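Local coordinates for protein 2-oxoglutarate carboxylase small subunit (Hydrogenobacter thermophilus, PDB 7KCT) that is the small, biotin carboxylase-type subunit of a carboxylase, with an ATP-grasp domain, and binds adenosine-5'-diphosphate, magnesium and bicarbonate, at residues N42-T47 / P388-L393. Sequence-based numbering, arbitrary orientation.
Sequences NEIEST and PYYDSL
Two tyrosine rings from 388-393 present flat groups to the loop 42-47. One face of the Y389 ring carries CG of P388, 4.1 Å above the plane and over the centre, while CB of Y389 lies likewise over one face of the Y390 ring. Both tyrosines hold CG anti to the carbonyl carbon, and the bond from CA to CB of each points toward 42-47. I44 meets both rings obliquely with its CD1, 3.6 Å from CD2 of Y389 and 3.9 Å from CE2 of Y390. Its CG1 takes the crowded position between backbone N and carbonyl carbon (chi1 55°), and CD1 anti to CA extends the chain to the two rings. The E45 carboxylate meets Y390 tip to tip, OE1 lying 3.8 Å from CE2 of Y390 with the planes 34° apart; OE2 forms a salt bridge with R19, which the Y390 side chain also touches. The Y390 hydroxyl passes 3.8 Å from CB of N42 and is hydrogen-bonded to the carbonyl of P64, a residue that I44 and Y389 also touch. Every approach across the segments is thus 3.6 Å or longer, and the polar ends of E45 and Y390 bond elsewhere. N42 shapes the receiving loop as an Asx turn: OD1 accepts from N of I44 at 2.9 Å, nearly straight (169°) and on an in-plane lone pair, while ND2 bonds to T67. The tyrosines pack this loop, after strand 36-41 of the parallel, Rossmann-like N-terminal sheet, against the loop between strands 385-386 and 393-401 of the C-terminal biotin carboxylase region, beside D391 of an adenosine-5'-diphosphate pocket.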
loop_
_atom_site.group_PDB
_atom_site.type_symbol
_atom_site.label_atom_id
_atom_site.label_comp_id
_atom_site.label_asym_id
_atom_site.label_seq_id
_atom_site.Cartn_x
_atom_site.Cartn_y
_atom_site.Cartn_z
ATOM N N ASN A 42 25.966 -11.858 -2.664
ATOM C CA ASN A 42 26.730 -13.104 -2.686
ATOM C C ASN A 42 26.246 -13.989 -3.819
ATOM O O ASN A 42 25.065 -13.979 -4.189
ATOM C CB ASN A 42 26.585 -13.828 -1.343
ATOM C CG ASN A 42 27.528 -15.017 -1.204
ATOM O OD1 ASN A 42 27.205 -16.121 -1.649
ATOM N ND2 ASN A 42 28.708 -14.777 -0.647
ATOM N N GLU A 43 27.181 -14.776 -4.367
ATOM C CA GLU A 43 26.857 -15.727 -5.429
ATOM C C GLU A 43 25.627 -16.583 -5.086
ATOM O O GLU A 43 24.910 -17.019 -5.983
ATOM C CB GLU A 43 28.086 -16.622 -5.732
ATOM N N ILE A 44 25.348 -16.850 -3.811
ATOM C CA ILE A 44 24.172 -17.685 -3.547
ATOM C C ILE A 44 22.842 -16.977 -3.801
ATOM O O ILE A 44 21.805 -17.645 -3.854
ATOM C CB ILE A 44 24.100 -18.222 -2.104
ATOM C CG1 ILE A 44 24.182 -17.045 -1.129
ATOM C CG2 ILE A 44 25.195 -19.305 -1.891
ATOM C CD1 ILE A 44 23.653 -17.331 0.208
ATOM N N GLU A 45 22.843 -15.652 -3.980
ATOM C CA GLU A 45 21.646 -14.823 -4.124
ATOM C C GLU A 45 21.670 -14.094 -5.464
ATOM O O GLU A 45 21.307 -12.918 -5.573
ATOM C CB GLU A 45 21.558 -13.829 -2.967
ATOM C CG GLU A 45 20.997 -14.377 -1.667
ATOM C CD GLU A 45 20.505 -13.259 -0.747
ATOM O OE1 GLU A 45 21.249 -12.257 -0.542
ATOM O OE2 GLU A 45 19.351 -13.398 -0.257
ATOM N N SER A 46 22.127 -14.770 -6.524
ATOM C CA SER A 46 22.310 -14.038 -7.773
ATOM C C SER A 46 20.974 -13.645 -8.383
ATOM O O SER A 46 20.934 -12.704 -9.186
ATOM C CB SER A 46 23.111 -14.880 -8.776
ATOM O OG SER A 46 22.565 -16.187 -8.800
ATOM N N THR A 47 19.874 -14.261 -7.947
ATOM C CA THR A 47 18.565 -13.871 -8.423
ATOM C C THR A 47 17.849 -12.929 -7.453
ATOM O O THR A 47 16.670 -12.681 -7.644
ATOM C CB THR A 47 17.674 -15.101 -8.649
ATOM O OG1 THR A 47 17.471 -15.768 -7.391
ATOM C CG2 THR A 47 18.313 -16.083 -9.602
ATOM N N PRO A 388 20.146 -20.625 5.159
ATOM C CA PRO A 388 20.433 -20.540 6.598
ATOM C C PRO A 388 21.306 -19.323 6.987
ATOM O O PRO A 388 21.362 -18.959 8.173
ATOM C CB PRO A 388 21.136 -21.877 6.873
ATOM C CG PRO A 388 21.879 -22.145 5.570
ATOM C CD PRO A 388 20.906 -21.706 4.504
ATOM N N TYR A 389 21.932 -18.650 6.026
ATOM C CA TYR A 389 22.944 -17.629 6.310
ATOM C C TYR A 389 22.378 -16.292 6.773
ATOM O O TYR A 389 23.091 -15.537 7.462
ATOM C CB TYR A 389 23.763 -17.404 5.038
ATOM C CG TYR A 389 24.363 -18.637 4.477
ATOM C CD1 TYR A 389 25.432 -19.257 5.128
ATOM C CD2 TYR A 389 23.896 -19.189 3.295
ATOM C CE1 TYR A 389 25.974 -20.383 4.640
ATOM C CE2 TYR A 389 24.430 -20.310 2.799
ATOM C CZ TYR A 389 25.479 -20.911 3.469
ATOM O OH TYR A 389 26.043 -22.035 2.962
ATOM N N TYR A 390 21.109 -15.985 6.446
ATOM C CA TYR A 390 20.552 -14.673 6.724
ATOM C C TYR A 390 19.268 -14.736 7.527
ATOM O O TYR A 390 18.663 -15.796 7.735
ATOM C CB TYR A 390 20.251 -13.900 5.423
ATOM C CG TYR A 390 21.405 -13.826 4.509
ATOM C CD1 TYR A 390 22.593 -13.194 4.888
ATOM C CD2 TYR A 390 21.331 -14.396 3.249
ATOM C CE1 TYR A 390 23.692 -13.150 4.005
ATOM C CE2 TYR A 390 22.367 -14.355 2.395
ATOM C CZ TYR A 390 23.553 -13.715 2.769
ATOM O OH TYR A 390 24.587 -13.686 1.884
ATOM N N ASP A 391 18.867 -13.557 8.002
ATOM C CA ASP A 391 17.623 -13.434 8.746
ATOM C C ASP A 391 16.465 -14.108 8.000
ATOM O O ASP A 391 16.451 -14.233 6.759
ATOM C CB ASP A 391 17.290 -11.953 9.050
ATOM N N SER A 392 15.469 -14.544 8.775
ATOM C CA SER A 392 14.364 -15.303 8.178
ATOM C C SER A 392 13.238 -14.420 7.655
ATOM O O SER A 392 12.236 -14.952 7.140
ATOM C CB SER A 392 13.781 -16.314 9.182
ATOM O OG SER A 392 13.351 -15.659 10.374
ATOM N N LEU A 393 13.409 -13.099 7.705
ATOM C CA LEU A 393 12.373 -12.166 7.285
ATOM C C LEU A 393 12.098 -12.326 5.799
ATOM O O LEU A 393 13.023 -12.339 4.986
ATOM C CB LEU A 393 12.807 -10.737 7.626
ATOM C CG LEU A 393 11.729 -9.654 7.470
ATOM C CD1 LEU A 393 10.481 -9.975 8.287
ATOM C CD2 LEU A 393 12.327 -8.298 7.861
#